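Local coordinates for succinate-semialdehyde dehydrogenase (Streptococcus pyogenes MGAS1882, PDB 4OGD), which catalyses the oxidation of succinate semialdehyde to succinate, with NADP+ as its bound cofactor, at residues 67-70 and 71-75; 74-78 and 79-83; 31-34 and 35-39. All coordinates share one frame; numbering follows the deposited sequence.

How the interactions relate
Three local contacts follow one another along the aldehyde dehydrogenase chain. Interaction 3 comes first, on two turns of helix 22-41, where the helix reaches the second subunit. Some 30 residues later, interaction 1 covers the end of helix 63-74, and interaction 2 picks up the same Met74 and Gly75 to turn the chain into helix 78-103. None closes a long loop; 1 and 2 overlap in sequence and none nests. Thr71 OG1 hydrogen-bonds to Lys76 O at 2.8 Å across the turn, and Ala67 packs on Phe78 and Ala81, tying the two helices together. Interaction 3 is remote, about 32 Å from interaction 1 between centres.

Interaction 1 (67-70 and 71-75); sequences AEIM and TKDMG
Ala67 O receives the N-H of Thr71, the first in a run of i-to-i+4 bonds through the last turns of helix 63-74. At Glu68 the backbone and the side chain both reach Lys72. Glu68 O takes Lys72 N at 2.8 Å, while the side chain, with CG anti to the backbone N (chi1 -180°), runs out extended and places OE2 2.7 Å from Lys72 NZ. The two chains lie side by side and point the same way. This salt bridge uses the anti side of the carboxylate, with NZ 17° out of its plane; bends at chi2 and chi4 bring the ammonium round to it. Lys72 also makes a cation-pi contact with Tyr7.

Ile69 O is gripped twice, by Asp73 N at 3.0 Å and by a water at 2.7 Å that also gives a weak bond to Asp73 OD1. The buried carboxylate of Asp73 is held chiefly from outside this turn, OD1 by Thr5 OG1 and OD2 by Ser163 OG, which fixes its rotation. Met70 O accepts Met74 N at 3.0 Å, and only a weak, bent bond from Asp73 N. Met74 CG lies between its own backbone N and carbonyl carbon (chi1 50°), and the side chain curls back so that SD comes 3.5 Å from Met70 O. Gly75, with positive phi, ends the helix while its N still bonds Thr71 O at 2.8 Å.

Ile69 and Asp73 face helix 161-173, touching Arg162 and Ser163. Ala67 and Met70 pack against helix 78-103, so the end of helix 63-74 packs against both helices.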
# COMPACT_ATOMS: atom_id res chain seq x y z
N ALA A 67 -5.14 19.38 -25.85
CA ALA A 67 -3.98 18.81 -26.53
C ALA A 67 -2.90 19.86 -26.71
O ALA A 67 -1.72 19.61 -26.43
CB ALA A 67 -4.38 18.22 -27.86
N GLU A 68 -3.28 21.05 -27.19
CA GLU A 68 -2.28 22.09 -27.40
C GLU A 68 -1.64 22.59 -26.10
O GLU A 68 -0.45 22.93 -26.07
CB GLU A 68 -2.87 23.28 -28.19
CG GLU A 68 -1.84 24.38 -28.43
CD GLU A 68 -2.29 25.44 -29.42
OE1 GLU A 68 -3.41 25.32 -29.97
OE2 GLU A 68 -1.51 26.39 -29.63
N ILE A 69 -2.42 22.63 -25.02
CA ILE A 69 -1.89 23.03 -23.72
C ILE A 69 -0.75 22.09 -23.33
O ILE A 69 0.30 22.53 -22.85
CB ILE A 69 -2.99 23.01 -22.65
CG1 ILE A 69 -3.87 24.25 -22.79
CG2 ILE A 69 -2.39 22.95 -21.24
CD1 ILE A 69 -5.10 24.24 -21.91
N MET A 70 -0.93 20.80 -23.57
CA MET A 70 0.11 19.84 -23.24
C MET A 70 1.35 19.98 -24.13
O MET A 70 2.48 19.96 -23.64
CB MET A 70 -0.44 18.42 -23.29
CG MET A 70 -1.44 18.14 -22.20
SD MET A 70 -1.86 16.39 -22.13
CE MET A 70 -3.37 16.37 -23.10
N THR A 71 1.13 20.15 -25.43
CA THR A 71 2.24 20.37 -26.36
C THR A 71 3.05 21.63 -26.00
O THR A 71 4.28 21.61 -25.97
CB THR A 71 1.73 20.49 -27.80
OG1 THR A 71 1.15 19.24 -28.21
CG2 THR A 71 2.87 20.88 -28.75
N LYS A 72 2.35 22.72 -25.72
CA LYS A 72 3.03 23.96 -25.36
C LYS A 72 3.76 23.90 -24.02
O LYS A 72 4.76 24.58 -23.83
CB LYS A 72 2.07 25.16 -25.44
CG LYS A 72 1.54 25.44 -26.87
CD LYS A 72 2.65 25.89 -27.82
CE LYS A 72 2.20 25.90 -29.28
NZ LYS A 72 1.16 26.93 -29.58
N ASP A 73 3.28 23.06 -23.10
CA ASP A 73 3.95 22.89 -21.80
C ASP A 73 5.21 22.04 -21.91
O ASP A 73 6.30 22.44 -21.47
CB ASP A 73 3.02 22.20 -20.78
CG ASP A 73 2.22 23.18 -19.91
OD1 ASP A 73 2.39 24.41 -20.02
OD2 ASP A 73 1.42 22.68 -19.09
N MET A 74 5.07 20.86 -22.49
CA MET A 74 6.16 19.88 -22.39
C MET A 74 6.66 19.31 -23.71
O MET A 74 7.52 18.43 -23.71
CB MET A 74 5.80 18.78 -21.37
CG MET A 74 4.44 18.13 -21.57
SD MET A 74 4.35 17.09 -23.02
CE MET A 74 5.61 15.88 -22.62
N GLY A 75 6.12 19.80 -24.82
CA GLY A 75 6.70 19.54 -26.13
C GLY A 75 6.19 18.39 -26.96
O GLY A 75 6.63 18.24 -28.11
O HOH W 1 0.61 25.11 -22.15

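Interaction 2 (74-78 and 79-83); sequences MGKLF and TEAQG
Leu77 O and Phe78 O accept the N-H groups of Ala81 and Gln82, at 3.0 Å and 2.9 Å, and so open the first turn of helix 78-103 behind the N-cap residue Leu77.

Between the two segments, water links the polar groups. Glu80 OE1 accepts from two waters: one takes the N-H of Leu77 and the other takes Lys76 NZ, which itself stays 5.0 Å from OE1. Lys76 NZ has a salt bridge to Glu84 and a bond to Asn132 O, and Glu80 OE2 accepts from Asn258 N. Ahead of the turn, Lys76 N gives a weak hydrogen bond to Met74 SD, 3.6 Å.

The packing is led by Phe78. Its side chain turns away from its own N-H (chi1 178°), and the ring receives Gln82 CG over one face in a CH-pi contact, 4.2 Å from the centroid. The Gln82 amide, inclined 35° to the ring, brings NE2 within 3.3 Å of Phe78 CE2 and bonds Asp64 OD1. Lys76 CD lies on Ala81.

The arrangement is a short connection between helices 63-74 and 78-103: Gly75 ends the first, Leu77 is N-cap of the second, and the N3 residue Glu80 meets the N-cap N-H through one water.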
# COMPACT_ATOMS: atom_id res chain seq x y z
N MET A 74 5.07 20.86 -22.49
CA MET A 74 6.16 19.88 -22.39
C MET A 74 6.66 19.31 -23.71
O MET A 74 7.52 18.43 -23.71
CB MET A 74 5.80 18.78 -21.37
CG MET A 74 4.44 18.13 -21.57
SD MET A 74 4.35 17.09 -23.02
CE MET A 74 5.61 15.88 -22.62
N GLY A 75 6.12 19.80 -24.82
CA GLY A 75 6.70 19.54 -26.13
C GLY A 75 6.19 18.39 -26.96
O GLY A 75 6.63 18.24 -28.11
N LYS A 76 5.31 17.55 -26.42
CA LYS A 76 4.94 16.34 -27.14
C LYS A 76 4.17 16.66 -28.41
O LYS A 76 3.53 17.70 -28.51
CB LYS A 76 4.15 15.35 -26.27
CG LYS A 76 2.74 15.78 -25.89
CD LYS A 76 1.99 14.61 -25.24
CE LYS A 76 2.68 14.11 -23.97
NZ LYS A 76 2.13 12.79 -23.49
N LEU A 77 4.25 15.74 -29.37
CA LEU A 77 3.50 15.88 -30.62
C LEU A 77 2.03 16.17 -30.31
O LEU A 77 1.44 15.58 -29.42
CB LEU A 77 3.60 14.59 -31.43
CG LEU A 77 5.00 14.14 -31.86
CD1 LEU A 77 4.89 12.89 -32.71
CD2 LEU A 77 5.73 15.25 -32.60
N PHE A 78 1.46 17.14 -31.03
CA PHE A 78 0.06 17.48 -30.87
C PHE A 78 -0.85 16.26 -31.07
O PHE A 78 -1.84 16.10 -30.36
CB PHE A 78 -0.31 18.59 -31.86
CG PHE A 78 -1.76 19.00 -31.83
CD1 PHE A 78 -2.26 19.78 -30.79
CD2 PHE A 78 -2.61 18.65 -32.87
CE1 PHE A 78 -3.60 20.18 -30.78
CE2 PHE A 78 -3.95 19.05 -32.87
CZ PHE A 78 -4.44 19.82 -31.82
N THR A 79 -0.50 15.41 -32.02
CA THR A 79 -1.28 14.19 -32.27
C THR A 79 -1.24 13.25 -31.08
O THR A 79 -2.26 12.63 -30.75
CB THR A 79 -0.83 13.45 -33.55
OG1 THR A 79 0.59 13.21 -33.49
CG2 THR A 79 -1.16 14.27 -34.79
N GLU A 80 -0.08 13.14 -30.44
CA GLU A 80 0.04 12.31 -29.23
C GLU A 80 -0.79 12.91 -28.11
O GLU A 80 -1.42 12.17 -27.33
CB GLU A 80 1.50 12.20 -28.78
CG GLU A 80 2.34 11.23 -29.59
CD GLU A 80 3.76 11.10 -29.06
OE1 GLU A 80 4.03 11.64 -27.97
OE2 GLU A 80 4.60 10.46 -29.74
N ALA A 81 -0.78 14.23 -28.00
CA ALA A 81 -1.57 14.91 -26.98
C ALA A 81 -3.07 14.72 -27.21
O ALA A 81 -3.83 14.60 -26.25
CB ALA A 81 -1.21 16.38 -26.92
N GLN A 82 -3.49 14.71 -28.47
CA GLN A 82 -4.89 14.42 -28.78
C GLN A 82 -5.26 13.02 -28.30
O GLN A 82 -6.32 12.81 -27.72
CB GLN A 82 -5.14 14.53 -30.28
CG GLN A 82 -5.15 15.94 -30.82
CD GLN A 82 -5.30 15.95 -32.32
OE1 GLN A 82 -4.59 15.23 -33.02
NE2 GLN A 82 -6.26 16.73 -32.82
N GLY A 83 -4.37 12.06 -28.56
CA GLY A 83 -4.59 10.70 -28.10
C GLY A 83 -4.66 10.64 -26.59
O GLY A 83 -5.45 9.87 -26.03
O HOH W 2 2.65 11.12 -25.63
O HOH W 3 5.99 13.47 -28.64

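Interaction 3 (31-34 and 35-39); sequences RAHL and LYKKW
Lys38 N bonds Leu34 O at 2.9 Å, the last of four i-to-i+4 bonds that join these two turns of helix 22-41. Leu35 N meets Arg31 O, Tyr36 N meets Ala32 O, and Lys37 N meets His33 O.

His33 O has further company besides this N-H. The Tyr36 ring presents its edge, with CD2 3.8 Å away and the oxygen in the ring plane, and Lys37 CG lies 3.5 Å from the same atom.

Side chains of His33 and Lys37 run alongside each other in the same direction. A chi1 of 177° at His33 carries the imidazole along the helix toward the following turn. Lys37 CG sits over one face of that ring in a CH-pi contact, 4.3 Å from the centroid and offset toward the rim. After a bend at chi2 (-71°), Lys37 CE passes the CE1-NE2 side of the ring, 3.7 Å from His33 CE1, before NZ moves on.

Beyond it, NZ forms a salt bridge with Glu408 OE2 of the second subunit, and Tyr36 OH bonds that same oxygen, so one carboxylate atom is gripped by two residues of adjacent positions. On other faces of the helix, Lys38 NZ pairs with Glu177 and Arg31 NH2 with Thr182 OG1, while Leu35 CG sits over one face of the Trp39 ring, 3.6 Å above its plane and offset toward the rim.

This is an amphipathic helix of the aldehyde dehydrogenase fold: Ala32, Leu35 and Tyr36 are buried, while Tyr36 and Lys37 reach Glu408 of the second subunit at the dimer interface.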
# COMPACT_ATOMS: atom_id res chain seq x y z
N ARG A 31 -11.06 23.36 2.88
CA ARG A 31 -12.17 23.21 1.95
C ARG A 31 -12.29 21.77 1.49
O ARG A 31 -13.38 21.22 1.39
CB ARG A 31 -11.98 24.12 0.72
CG ARG A 31 -13.10 24.00 -0.30
CD ARG A 31 -12.87 24.93 -1.48
NE ARG A 31 -11.70 24.55 -2.27
CZ ARG A 31 -11.23 25.26 -3.29
NH1 ARG A 31 -11.83 26.39 -3.66
NH2 ARG A 31 -10.15 24.85 -3.96
N ALA A 32 -11.15 21.14 1.23
CA ALA A 32 -11.14 19.76 0.78
C ALA A 32 -11.63 18.81 1.87
O ALA A 32 -12.40 17.88 1.61
CB ALA A 32 -9.74 19.36 0.29
N HIS A 33 -11.21 19.05 3.11
CA HIS A 33 -11.63 18.23 4.24
C HIS A 33 -13.14 18.36 4.45
O HIS A 33 -13.84 17.36 4.67
CB HIS A 33 -10.88 18.63 5.51
CG HIS A 33 -11.32 17.89 6.74
ND1 HIS A 33 -11.14 16.53 6.89
CD2 HIS A 33 -11.94 18.32 7.86
CE1 HIS A 33 -11.63 16.16 8.06
NE2 HIS A 33 -12.13 17.22 8.67
N LEU A 34 -13.65 19.59 4.37
CA LEU A 34 -15.08 19.80 4.55
C LEU A 34 -15.88 19.11 3.45
O LEU A 34 -16.97 18.59 3.69
CB LEU A 34 -15.41 21.29 4.62
CG LEU A 34 -14.85 22.02 5.85
CD1 LEU A 34 -15.20 23.50 5.81
CD2 LEU A 34 -15.36 21.40 7.15
N LEU A 35 -15.32 19.08 2.24
CA LEU A 35 -15.99 18.41 1.13
C LEU A 35 -16.00 16.90 1.35
O LEU A 35 -17.00 16.23 1.09
CB LEU A 35 -15.35 18.79 -0.21
CG LEU A 35 -16.00 18.24 -1.49
CD1 LEU A 35 -17.45 18.71 -1.59
CD2 LEU A 35 -15.23 18.69 -2.71
N TYR A 36 -14.88 16.36 1.84
CA TYR A 36 -14.84 14.95 2.23
C TYR A 36 -15.96 14.64 3.23
O TYR A 36 -16.69 13.66 3.07
CB TYR A 36 -13.47 14.57 2.83
CG TYR A 36 -13.60 13.40 3.75
CD1 TYR A 36 -13.75 12.11 3.24
CD2 TYR A 36 -13.63 13.57 5.13
CE1 TYR A 36 -13.90 11.02 4.08
CE2 TYR A 36 -13.79 12.48 5.98
CZ TYR A 36 -13.92 11.21 5.45
OH TYR A 36 -14.08 10.11 6.27
N LYS A 37 -16.09 15.48 4.25
CA LYS A 37 -17.11 15.26 5.28
C LYS A 37 -18.53 15.38 4.72
O LYS A 37 -19.42 14.61 5.09
CB LYS A 37 -16.93 16.24 6.45
CG LYS A 37 -15.72 15.97 7.33
CD LYS A 37 -15.91 14.71 8.18
CE LYS A 37 -14.82 14.58 9.23
NZ LYS A 37 -15.05 13.40 10.15
N LYS A 38 -18.74 16.35 3.84
CA LYS A 38 -20.04 16.52 3.19
C LYS A 38 -20.44 15.28 2.39
O LYS A 38 -21.58 14.82 2.46
CB LYS A 38 -20.03 17.76 2.28
CG LYS A 38 -21.26 17.90 1.39
CD LYS A 38 -21.22 19.20 0.61
CE LYS A 38 -22.40 19.31 -0.34
NZ LYS A 38 -22.43 20.65 -0.97
N TRP A 39 -19.49 14.72 1.64
CA TRP A 39 -19.77 13.56 0.82
C TRP A 39 -19.95 12.29 1.66
O TRP A 39 -20.58 11.33 1.21
CB TRP A 39 -18.66 13.37 -0.21
CG TRP A 39 -18.71 14.34 -1.35
CD1 TRP A 39 -19.77 15.13 -1.74
CD2 TRP A 39 -17.64 14.63 -2.27
NE1 TRP A 39 -19.42 15.88 -2.85
CE2 TRP A 39 -18.12 15.59 -3.19
CE3 TRP A 39 -16.33 14.16 -2.40
CZ2 TRP A 39 -17.33 16.09 -4.23
CZ3 TRP A 39 -15.55 14.66 -3.43
CH2 TRP A 39 -16.05 15.61 -4.34